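Local coordinates for hydrogenase expression/formation protein (hypb) (PDB 2WSM) that probably binds and hydrolyses GTP and binds nickel and zinc, as a maturation factor that helps assemble hydrogenase, at residues Glu48-Glu52 and Arg75-Ile81. Sequence-based numbering, arbitrary orientation.
Sequences ERTIE and RVRRFGI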
ATOM      1  N   GLU A  48      17.362  -5.464  16.515  1.00 23.30           N
ATOM      2  CA  GLU A  48      18.046  -5.751  17.771  1.00 25.42           C
ATOM      3  C   GLU A  48      19.356  -6.481  17.507  1.00 28.48           C
ATOM      4  O   GLU A  48      20.419  -6.033  17.934  1.00 29.04           O
ATOM      5  CB  GLU A  48      17.151  -6.583  18.690  1.00 30.65           C
ATOM      6  CG  GLU A  48      15.827  -5.904  19.022  1.00 33.31           C
ATOM      7  CD  GLU A  48      14.763  -6.875  19.502  1.00 39.91           C
ATOM      8  OE1 GLU A  48      14.856  -8.074  19.159  1.00 38.70           O
ATOM      9  OE2 GLU A  48      13.826  -6.434  20.207  1.00 38.12           O
ATOM     10  N   ARG A  49      19.274  -7.608  16.800  1.00 28.87           N
ATOM     11  CA  ARG A  49      20.461  -8.396  16.482  1.00 28.81           C
ATOM     12  C   ARG A  49      21.544  -7.526  15.846  1.00 25.09           C
ATOM     13  O   ARG A  49      22.722  -7.685  16.131  1.00 33.02           O
ATOM     14  CB  ARG A  49      20.108  -9.579  15.574  1.00 28.62           C
ATOM     15  CG  ARG A  49      19.193 -10.625  16.219  1.00 33.74           C
ATOM     16  CD  ARG A  49      19.921 -11.421  17.310  1.00 39.24           C
ATOM     17  NE  ARG A  49      21.272 -11.768  16.889  1.00 40.60           N
ATOM     18  CZ  ARG A  49      21.595 -12.884  16.246  1.00 44.51           C
ATOM     19  NH1 ARG A  49      20.662 -13.781  15.970  1.00 44.09           N
ATOM     20  NH2 ARG A  49      22.855 -13.105  15.890  1.00 45.27           N
ATOM     21  N   THR A  50      21.138  -6.595  14.995  1.00 25.85           N
ATOM     22  CA  THR A  50      22.084  -5.673  14.376  1.00 28.95           C
ATOM     23  C   THR A  50      22.765  -4.805  15.428  1.00 28.32           C
ATOM     24  O   THR A  50      23.982  -4.631  15.424  1.00 29.38           O
ATOM     25  CB  THR A  50      21.375  -4.732  13.399  1.00 22.72           C
ATOM     26  OG1 THR A  50      20.786  -5.492  12.342  1.00 22.09           O
ATOM     27  CG2 THR A  50      22.352  -3.712  12.830  1.00 23.85           C
ATOM     28  N   ILE A  51      21.954  -4.239  16.310  1.00 29.98           N
ATOM     29  CA  ILE A  51      22.447  -3.390  17.376  1.00 30.39           C
ATOM     30  C   ILE A  51      23.445  -4.164  18.234  1.00 34.38           C
ATOM     31  O   ILE A  51      24.486  -3.635  18.626  1.00 29.33           O
ATOM     32  CB  ILE A  51      21.272  -2.856  18.217  1.00 31.91           C
ATOM     33  CG1 ILE A  51      20.452  -1.871  17.376  1.00 25.56           C
ATOM     34  CG2 ILE A  51      21.769  -2.194  19.497  1.00 32.68           C
ATOM     35  CD1 ILE A  51      19.083  -1.598  17.928  1.00 30.89           C
ATOM     36  N   GLU A  52      23.135  -5.432  18.483  1.00 32.45           N
ATOM     37  CA  GLU A  52      23.977  -6.279  19.318  1.00 35.25           C
ATOM     38  C   GLU A  52      25.324  -6.573  18.673  1.00 37.35           C
ATOM     39  O   GLU A  52      26.343  -6.637  19.356  1.00 38.37           O
ATOM     40  CB  GLU A  52      23.251  -7.576  19.658  1.00 34.19           C
ATOM     41  CG  GLU A  52      22.229  -7.413  20.766  1.00 39.20           C
ATOM     42  CD  GLU A  52      21.097  -8.419  20.693  1.00 45.09           C
ATOM     43  OE1 GLU A  52      21.331  -9.561  20.238  1.00 45.32           O
ATOM     44  OE2 GLU A  52      19.969  -8.059  21.098  1.00 48.81           O
ATOM     45  N   ARG A  75      14.719  -4.191  25.358  1.00 44.33           N
ATOM     46  CA  ARG A  75      15.845  -4.863  24.732  1.00 48.99           C
ATOM     47  C   ARG A  75      16.662  -3.914  23.851  1.00 48.36           C
ATOM     48  O   ARG A  75      17.894  -3.937  23.884  1.00 43.40           O
ATOM     49  CB  ARG A  75      15.386  -6.091  23.947  1.00 46.38           C
ATOM     50  CG  ARG A  75      16.528  -6.989  23.509  1.00 46.38           C
ATOM     51  CD  ARG A  75      16.012  -8.254  22.851  1.00 49.21           C
ATOM     52  NE  ARG A  75      17.012  -8.866  21.978  1.00 50.33           N
ATOM     53  CZ  ARG A  75      16.800  -9.961  21.254  1.00 50.84           C
ATOM     54  NH1 ARG A  75      15.622 -10.572  21.302  1.00 46.51           N
ATOM     55  NH2 ARG A  75      17.766 -10.449  20.488  1.00 50.69           N
ATOM     56  N   VAL A  76      15.979  -3.074  23.078  1.00 46.27           N
ATOM     57  CA  VAL A  76      16.676  -2.148  22.191  1.00 44.47           C
ATOM     58  C   VAL A  76      17.307  -0.998  22.967  1.00 49.44           C
ATOM     59  O   VAL A  76      18.427  -0.583  22.671  1.00 51.98           O
ATOM     60  CB  VAL A  76      15.757  -1.580  21.085  1.00 47.80           C
ATOM     61  CG1 VAL A  76      15.127  -2.702  20.285  1.00 40.58           C
ATOM     62  CG2 VAL A  76      14.690  -0.671  21.677  1.00 52.01           C
ATOM     63  N   ARG A  77      16.587  -0.495  23.965  1.00 46.79           N
ATOM     64  CA  ARG A  77      17.061   0.632  24.757  1.00 51.29           C
ATOM     65  C   ARG A  77      18.189   0.221  25.703  1.00 57.38           C
ATOM     66  O   ARG A  77      18.985   1.052  26.142  1.00 55.89           O
ATOM     67  CB  ARG A  77      15.902   1.250  25.542  1.00 52.02           C
ATOM     68  CG  ARG A  77      15.030   2.175  24.711  1.00 52.36           C
ATOM     69  CD  ARG A  77      13.643   2.330  25.303  1.00 54.89           C
ATOM     70  NE  ARG A  77      12.743   3.016  24.378  1.00 57.71           N
ATOM     71  CZ  ARG A  77      11.416   3.019  24.479  1.00 60.95           C
ATOM     72  NH1 ARG A  77      10.819   2.366  25.469  1.00 60.03           N
ATOM     73  NH2 ARG A  77      10.683   3.672  23.585  1.00 56.83           N
ATOM     74  N   ARG A  78      18.259  -1.072  25.996  1.00 52.13           N
ATOM     75  CA  ARG A  78      19.225  -1.597  26.946  1.00 52.08           C
ATOM     76  C   ARG A  78      20.664  -1.290  26.546  1.00 55.97           C
ATOM     77  O   ARG A  78      21.541  -1.177  27.405  1.00 53.82           O
ATOM     78  CB  ARG A  78      19.033  -3.102  27.093  1.00 52.88           C
ATOM     79  CG  ARG A  78      20.061  -3.793  27.971  1.00 59.71           C
ATOM     80  CD  ARG A  78      19.856  -5.288  27.898  1.00 57.82           C
ATOM     81  NE  ARG A  78      18.432  -5.605  27.887  1.00 60.93           N
ATOM     82  CZ  ARG A  78      17.934  -6.795  27.575  1.00 63.80           C
ATOM     83  NH1 ARG A  78      18.754  -7.784  27.244  1.00 68.05           N
ATOM     84  NH2 ARG A  78      16.622  -6.995  27.593  1.00 54.71           N
ATOM     85  N   PHE A  79      20.905  -1.155  25.247  1.00 55.06           N
ATOM     86  CA  PHE A  79      22.253  -0.896  24.750  1.00 54.20           C
ATOM     87  C   PHE A  79      22.550   0.598  24.675  1.00 52.81           C
ATOM     88  O   PHE A  79      23.465   1.029  23.972  1.00 56.03           O
ATOM     89  CB  PHE A  79      22.473  -1.567  23.387  1.00 52.83           C
ATOM     90  CG  PHE A  79      22.493  -3.068  23.450  1.00 54.95           C
ATOM     91  CD1 PHE A  79      23.665  -3.745  23.753  1.00 57.51           C
ATOM     92  CD2 PHE A  79      21.339  -3.803  23.219  1.00 50.01           C
ATOM     93  CE1 PHE A  79      23.690  -5.129  23.820  1.00 56.67           C
ATOM     94  CE2 PHE A  79      21.356  -5.186  23.284  1.00 50.93           C
ATOM     95  CZ  PHE A  79      22.532  -5.851  23.587  1.00 53.56           C
ATOM     96  N   GLY A  80      21.774   1.384  25.413  1.00 50.77           N
ATOM     97  CA  GLY A  80      21.981   2.818  25.464  1.00 49.80           C
ATOM     98  C   GLY A  80      21.637   3.461  24.140  1.00 51.06           C
ATOM     99  O   GLY A  80      21.785   4.670  23.961  1.00 54.30           O
ATOM    100  N   ILE A  81      21.177   2.638  23.208  1.00 48.80           N
ATOM    101  CA  ILE A  81      20.741   3.108  21.899  1.00 45.30           C
ATOM    102  C   ILE A  81      19.547   4.048  22.021  1.00 42.82           C
ATOM    103  O   ILE A  81      18.621   3.797  22.792  1.00 46.17           O
ATOM    104  CB  ILE A  81      20.376   1.914  20.983  1.00 46.33           C
ATOM    105  CG1 ILE A  81      21.597   1.468  20.183  1.00 40.86           C
ATOM    106  CG2 ILE A  81      19.231   2.262  20.042  1.00 35.66           C
ATOM    107  CD1 ILE A  81      22.734   0.986  21.033  1.00 45.40           C
TER
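With CG opposite its own backbone nitrogen (chi1 -168°) and the chain extended as far as NE, Arg75 reaches across to helix 43-54, where Glu48 and Glu52, one helical turn apart, both offer carboxylates. The two acids use the guanidinium differently. Glu52 meets its edge: OE2 lies in the guanidinium plane and takes the NE hydrogen on its syn lone pair (NE to OE2 3.2 Å, 156° at the hydrogen), while NH2 adds a weak bond of 3.3 Å to that same oxygen. Glu48 instead lies over one face; its OE1 is 3.4 Å from Arg75 NH1, an attraction of charges without a directed N-H. The length and flat, charged end of an arginine suit it to both positions, and a leucine here would probably leave the two glutamates without their shared counter-charge and Glu52 freer to swing. Arg49 CD passes by the guanidinium edge, its own guanidinium turned to Phe201. Beside this network the glutamate chains pack through their methylenes: Glu48 CG rests 3.5 Å from Val76 CG1, and Glu52 CG lies obliquely against the Phe79 ring. Ile51 turns its branch methyl, CG2, to the loop, touching Ile81 CD1 at 3.7 Å and Phe79 CB at 4.0 Å. Gly80, with its positive phi, closes the type I turn from Arg77, which carries Phe79 and is followed by Ile81. Helix 43-54, whose first residues belong to the probable P-loop, is thus joined to helix 70-77 and the turn leading into edge strand 82-85, where Val76 also packs on Ala83.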